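Staphylococcus aureus CymR (Staphylococcus aureus, PDB 3T8R) is a dimeric Rrf2-type transcriptional regulator that probably binds DNA through a helix-turn-helix domain and senses oxidation through a thiol. Local coordinates at residues T122-Y125 and L126-Y129; A21-E24 and G25-C28. One frame throughout, in Å; residues are numbered along the deposited sequence.

Interaction 1: residues T122-Y125 and L126-Y129; sequences TLKY and LAEY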
ATOM      1  N   THR A 122      15.523  -9.890   2.326  1.00 26.78           N
ATOM      2  CA  THR A 122      16.784  -9.642   1.626  1.00 22.49           C
ATOM      3  C   THR A 122      16.690 -10.041   0.163  1.00 22.69           C
ATOM      4  O   THR A 122      15.839 -10.831  -0.237  1.00 23.10           O
ATOM      5  CB  THR A 122      18.004 -10.366   2.264  1.00 24.00           C
ATOM      6  OG1 THR A 122      17.907 -11.778   2.045  1.00 27.24           O
ATOM      7  CG2 THR A 122      18.106 -10.069   3.758  1.00 26.94           C
ATOM      8  N   LEU A 123      17.594  -9.499  -0.638  1.00 21.35           N
ATOM      9  CA  LEU A 123      17.692  -9.885  -2.028  1.00 19.96           C
ATOM     10  C   LEU A 123      18.096 -11.345  -2.170  1.00 20.74           C
ATOM     11  O   LEU A 123      17.687 -12.010  -3.113  1.00 23.32           O
ATOM     12  CB  LEU A 123      18.718  -8.994  -2.737  1.00 21.56           C
ATOM     13  CG  LEU A 123      18.870  -9.160  -4.247  1.00 21.19           C
ATOM     14  CD1 LEU A 123      17.559  -8.886  -4.977  1.00 22.09           C
ATOM     15  CD2 LEU A 123      19.957  -8.208  -4.752  1.00 23.75           C
ATOM     16  N   LYS A 124      18.943 -11.835  -1.265  1.00 21.15           N
ATOM     17  CA  LYS A 124      19.342 -13.236  -1.312  1.00 23.52           C
ATOM     18  C   LYS A 124      18.103 -14.107  -1.156  1.00 25.35           C
ATOM     19  O   LYS A 124      17.917 -15.089  -1.871  1.00 25.63           O
ATOM     20  CB  LYS A 124      20.354 -13.552  -0.203  1.00 26.61           C
ATOM     21  CG  LYS A 124      20.813 -15.016  -0.154  1.00 30.94           C
ATOM     22  CD  LYS A 124      21.806 -15.359  -1.252  1.00 36.41           C
ATOM     23  CE  LYS A 124      21.113 -15.670  -2.572  1.00 39.99           C
ATOM     24  NZ  LYS A 124      22.053 -16.177  -3.619  1.00 42.10           N
ATOM     25  N   TYR A 125      17.260 -13.721  -0.210  1.00 26.20           N
ATOM     26  CA  TYR A 125      16.005 -14.403   0.059  1.00 29.35           C
ATOM     27  C   TYR A 125      15.147 -14.428  -1.208  1.00 28.81           C
ATOM     28  O   TYR A 125      14.627 -15.477  -1.599  1.00 29.90           O
ATOM     29  CB  TYR A 125      15.300 -13.669   1.195  1.00 27.73           C
ATOM     30  CG  TYR A 125      14.313 -14.491   1.973  1.00 39.29           C
ATOM     31  CD1 TYR A 125      14.722 -15.281   3.041  1.00 39.44           C
ATOM     32  CD2 TYR A 125      12.968 -14.464   1.654  1.00 37.97           C
ATOM     33  CE1 TYR A 125      13.815 -16.024   3.764  1.00 43.87           C
ATOM     34  CE2 TYR A 125      12.050 -15.205   2.371  1.00 42.83           C
ATOM     35  CZ  TYR A 125      12.480 -15.984   3.419  1.00 42.21           C
ATOM     36  OH  TYR A 125      11.565 -16.724   4.128  1.00 44.68           O
ATOM     37  N   LEU A 126      15.019 -13.284  -1.875  1.00 21.62           N
ATOM     38  CA  LEU A 126      14.260 -13.235  -3.125  1.00 22.98           C
ATOM     39  C   LEU A 126      14.868 -14.135  -4.208  1.00 28.42           C
ATOM     40  O   LEU A 126      14.163 -14.726  -5.026  1.00 27.58           O
ATOM     41  CB  LEU A 126      14.140 -11.797  -3.634  1.00 22.08           C
ATOM     42  CG  LEU A 126      13.272 -10.887  -2.763  1.00 21.15           C
ATOM     43  CD1 LEU A 126      13.389  -9.425  -3.154  1.00 23.95           C
ATOM     44  CD2 LEU A 126      11.800 -11.352  -2.822  1.00 22.74           C
ATOM     45  N   ALA A 127      16.190 -14.236  -4.220  1.00 23.05           N
ATOM     46  CA  ALA A 127      16.859 -15.014  -5.243  1.00 24.70           C
ATOM     47  C   ALA A 127      16.709 -16.518  -5.037  1.00 27.67           C
ATOM     48  O   ALA A 127      16.823 -17.287  -5.991  1.00 35.88           O
ATOM     49  CB  ALA A 127      18.331 -14.632  -5.300  1.00 25.25           C
ATOM     50  N   GLU A 128      16.460 -16.929  -3.801  1.00 25.66           N
ATOM     51  CA  GLU A 128      16.467 -18.353  -3.458  1.00 31.17           C
ATOM     52  C   GLU A 128      15.078 -18.934  -3.237  1.00 28.20           C
ATOM     53  O   GLU A 128      14.936 -20.079  -2.812  1.00 30.74           O
ATOM     54  CB  GLU A 128      17.342 -18.600  -2.234  1.00 33.37           C
ATOM     55  CG  GLU A 128      18.826 -18.380  -2.544  1.00 33.62           C
ATOM     56  CD  GLU A 128      19.739 -18.579  -1.353  1.00 43.22           C
ATOM     57  OE1 GLU A 128      20.964 -18.717  -1.568  1.00 47.81           O
ATOM     58  OE2 GLU A 128      19.243 -18.585  -0.209  1.00 46.10           O
ATOM     59  N   TYR A 129      14.059 -18.127  -3.493  1.00 28.71           N
ATOM     60  CA  TYR A 129      12.673 -18.580  -3.392  1.00 25.54           C
ATOM     61  C   TYR A 129      12.480 -19.751  -4.339  1.00 22.16           C
ATOM     62  O   TYR A 129      12.921 -19.711  -5.486  1.00 26.04           O
ATOM     63  CB  TYR A 129      11.767 -17.415  -3.774  1.00 24.69           C
ATOM     64  CG  TYR A 129      10.266 -17.642  -3.769  1.00 21.31           C
ATOM     65  CD1 TYR A 129       9.546 -17.605  -2.588  1.00 25.12           C
ATOM     66  CD2 TYR A 129       9.575 -17.789  -4.959  1.00 25.16           C
ATOM     67  CE1 TYR A 129       8.157 -17.759  -2.588  1.00 24.68           C
ATOM     68  CE2 TYR A 129       8.194 -17.940  -4.978  1.00 24.19           C
ATOM     69  CZ  TYR A 129       7.497 -17.935  -3.796  1.00 26.74           C
ATOM     70  OH  TYR A 129       6.119 -18.078  -3.830  1.00 26.47           O
TER
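Lys124 and Glu128, one helical turn apart, are joined by a salt bridge of 3.4 Å between Lys124 NZ and Glu128 OE1. The two side chains meet at a slant. Lys124 leaves the helix with CG anti to its backbone N (chi1 179°) and then bends at chi2 and chi3, which carries its outer half forward along the helix, with CE over one face of the Glu128 carboxylate. The ammonium group is not alone in the contact: Lys124 CE lies 3.2 Å from Glu128 OE1, and Glu128 CG also lies against CE, while the Glu128 chain, extended beyond CG, runs past the Lys124 methylenes.

Backbone and capping bonds hold the short helix. At its start Thr122 is the N-cap, and its OG1 accepts from Tyr125 N at 3.0 Å, a nearly straight bond. Leu126 N then donates to Thr122 O at 3.1 Å and Ala127 N to Leu123 O at 2.9 Å. Further along, Glu128, already out of helical geometry, turns its N toward two carbonyls; it reaches Tyr125 O at 3.2 Å from above the carbonyl plane and makes a weak bond to Lys124 O. The Leu126 side chain lies back along the first turn, its CG 3.6 Å from Thr122 O.

Leu123 turns its side chain onto Met17 and Ile18 of helix 8-21, and Leu126 rests on Leu14 of that helix and on Ala102 of the second subunit. Helix 123-127 thus lies against helix 8-21 and reaches the second subunit, with the Lys124-Glu128 pair on its partly exposed flank.

Interaction 2: residues A21-E24 and G25-C28; sequences AKKE and GQGC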
ATOM      1  N   ALA A  21      21.288 -11.002  -8.667  1.00 22.78           N
ATOM      2  CA  ALA A  21      21.521 -11.793  -7.469  1.00 23.22           C
ATOM      3  C   ALA A  21      21.573 -13.270  -7.833  1.00 29.85           C
ATOM      4  O   ALA A  21      22.334 -14.043  -7.251  1.00 32.94           O
ATOM      5  CB  ALA A  21      20.445 -11.521  -6.409  1.00 23.06           C
ATOM      6  N   LYS A  22      20.783 -13.655  -8.823  1.00 30.36           N
ATOM      7  CA  LYS A  22      20.744 -15.052  -9.238  1.00 32.45           C
ATOM      8  C   LYS A  22      22.022 -15.460  -9.952  1.00 39.62           C
ATOM      9  O   LYS A  22      22.221 -16.631 -10.271  1.00 43.34           O
ATOM     10  CB  LYS A  22      19.521 -15.313 -10.114  1.00 36.34           C
ATOM     11  CG  LYS A  22      18.264 -15.475  -9.313  1.00 35.06           C
ATOM     12  CD  LYS A  22      17.074 -15.699 -10.218  1.00 37.50           C
ATOM     13  CE  LYS A  22      15.800 -15.819  -9.415  1.00 37.55           C
ATOM     14  NZ  LYS A  22      15.692 -17.133  -8.716  1.00 42.89           N
ATOM     15  N   LYS A  23      22.892 -14.487 -10.188  1.00 37.52           N
ATOM     16  CA  LYS A  23      24.148 -14.735 -10.874  1.00 41.96           C
ATOM     17  C   LYS A  23      25.358 -14.322 -10.041  1.00 43.81           C
ATOM     18  O   LYS A  23      26.488 -14.393 -10.519  1.00 47.87           O
ATOM     19  CB  LYS A  23      24.167 -13.992 -12.211  1.00 41.94           C
ATOM     20  CG  LYS A  23      23.206 -14.561 -13.246  1.00 44.40           C
ATOM     21  CD  LYS A  23      23.860 -15.664 -14.081  1.00 48.70           C
ATOM     22  CE  LYS A  23      25.045 -15.124 -14.879  1.00 49.95           C
ATOM     23  NZ  LYS A  23      25.567 -16.088 -15.898  1.00 53.30           N
ATOM     24  N   GLU A  24      25.137 -13.892  -8.798  1.00 41.62           N
ATOM     25  CA  GLU A  24      26.236 -13.337  -8.004  1.00 43.24           C
ATOM     26  C   GLU A  24      27.515 -14.179  -8.095  1.00 46.08           C
ATOM     27  O   GLU A  24      27.507 -15.372  -7.800  1.00 51.20           O
ATOM     28  CB  GLU A  24      25.839 -13.134  -6.538  1.00 42.92           C
ATOM     29  CG  GLU A  24      26.922 -12.413  -5.735  1.00 40.92           C
ATOM     30  CD  GLU A  24      26.661 -12.373  -4.232  1.00 43.26           C
ATOM     31  OE1 GLU A  24      27.658 -12.279  -3.474  1.00 42.49           O
ATOM     32  OE2 GLU A  24      25.480 -12.419  -3.805  1.00 33.10           O
ATOM     33  N   GLY A  25      28.606 -13.549  -8.519  1.00 47.35           N
ATOM     34  CA  GLY A  25      29.891 -14.217  -8.604  1.00 52.24           C
ATOM     35  C   GLY A  25      30.080 -15.075  -9.845  1.00 55.32           C
ATOM     36  O   GLY A  25      31.009 -15.880  -9.911  1.00 60.28           O
ATOM     37  N   GLN A  26      29.204 -14.905 -10.831  1.00 56.14           N
ATOM     38  CA  GLN A  26      29.286 -15.677 -12.071  1.00 54.20           C
ATOM     39  C   GLN A  26      29.440 -14.789 -13.303  1.00 53.45           C
ATOM     40  O   GLN A  26      28.933 -15.114 -14.379  1.00 59.21           O
ATOM     41  CB  GLN A  26      28.043 -16.545 -12.241  1.00 50.15           C
ATOM     42  CG  GLN A  26      27.766 -17.475 -11.091  1.00 50.08           C
ATOM     43  CD  GLN A  26      26.474 -18.233 -11.289  1.00 54.98           C
ATOM     44  OE1 GLN A  26      26.476 -19.390 -11.710  1.00 63.26           O
ATOM     45  NE2 GLN A  26      25.355 -17.577 -11.000  1.00 54.15           N
ATOM     46  N   GLY A  27      30.134 -13.671 -13.153  1.00 49.76           N
ATOM     47  CA  GLY A  27      30.329 -12.768 -14.269  1.00 48.73           C
ATOM     48  C   GLY A  27      29.207 -11.756 -14.376  1.00 51.28           C
ATOM     49  O   GLY A  27      28.741 -11.230 -13.364  1.00 50.99           O
ATOM     50  N   CYS A  28      28.748 -11.498 -15.595  1.00 48.06           N
ATOM     51  CA  CYS A  28      27.843 -10.380 -15.820  1.00 43.14           C
ATOM     52  C   CYS A  28      26.596 -10.702 -16.629  1.00 44.18           C
ATOM     53  O   CYS A  28      26.515 -11.723 -17.313  1.00 45.94           O
ATOM     54  CB  CYS A  28      28.599  -9.239 -16.495  1.00 43.63           C
ATOM     55  SG  CYS A  28      30.008  -8.669 -15.536  1.00 58.37           S
TER
HETATM   56  O   HOH W   1      23.067 -19.165 -10.726  1.00 47.52           O
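Lys22 O and Gln26 NE2 are bridged by a water, which donates to Lys22 O at 2.7 Å and accepts from Gln26 NE2 at 2.8 Å; it joins the backbone of one turn to the side-chain amide of the next, the first being a type I turn over Lys22 and Lys23 that Glu24 N closes by donating to Ala21 O at 3.2 Å, at the end of helix 8-21. Lys22 NZ is hydrogen-bonded to Ala127 O.

Lys23 and Gln26 carry the contact. Lys23 O takes a hydrogen bond of 2.8 Å from Gln26 N, with the donor close to the C=O axis, and Gln26 CB sits 3.2 Å from the same oxygen. The Gln26 chain, extended beyond CG, runs back over the Lys23 backbone until NE2 lies 3.1 Å from Lys23 CA. The Lys23 side chain crosses it at about a right angle, and the bends at chi2 (-89°) and chi3 bring NZ to 3.8 Å from Gln26 O.

Glu24 directs its chain off the turn, CG anti to the backbone N (chi1 -174°), where OE2 accepts from Ala74 N, and its side chain packs on Leu70 and Pro73. Gly25 follows with a positive phi of 81°, a conformation that favours glycine at the third position of the type II turn from Lys23 to Gln26.

Two overlapping tight turns, type I then type II, thus carry the chain out of helix 8-21 and on to strand 29-30, the first strand of the small antiparallel sheet in this winged helix-turn-helix domain of the Rrf2 family.

Overall arrangement
Interaction 2 comes first along the chain, in the loop between helix 8-21 and strand 29-30; interaction 1 lies near the end of the modelled chain, on helix 123-127. Although about a hundred residues apart in sequence, their centres are only about 13 Å apart, and the two touch. Lys22 NZ comes within 3.0 Å of Ala127 O, and Ala21 CB packs 3.6 Å from Leu123 CG and 3.9 Å from Ala127 CB. The last modelled helix, 123-127, is thereby held to the end of helix 8-21. Ala74 touches residues of both, so the loop after strand 67-70 borders the two contacts.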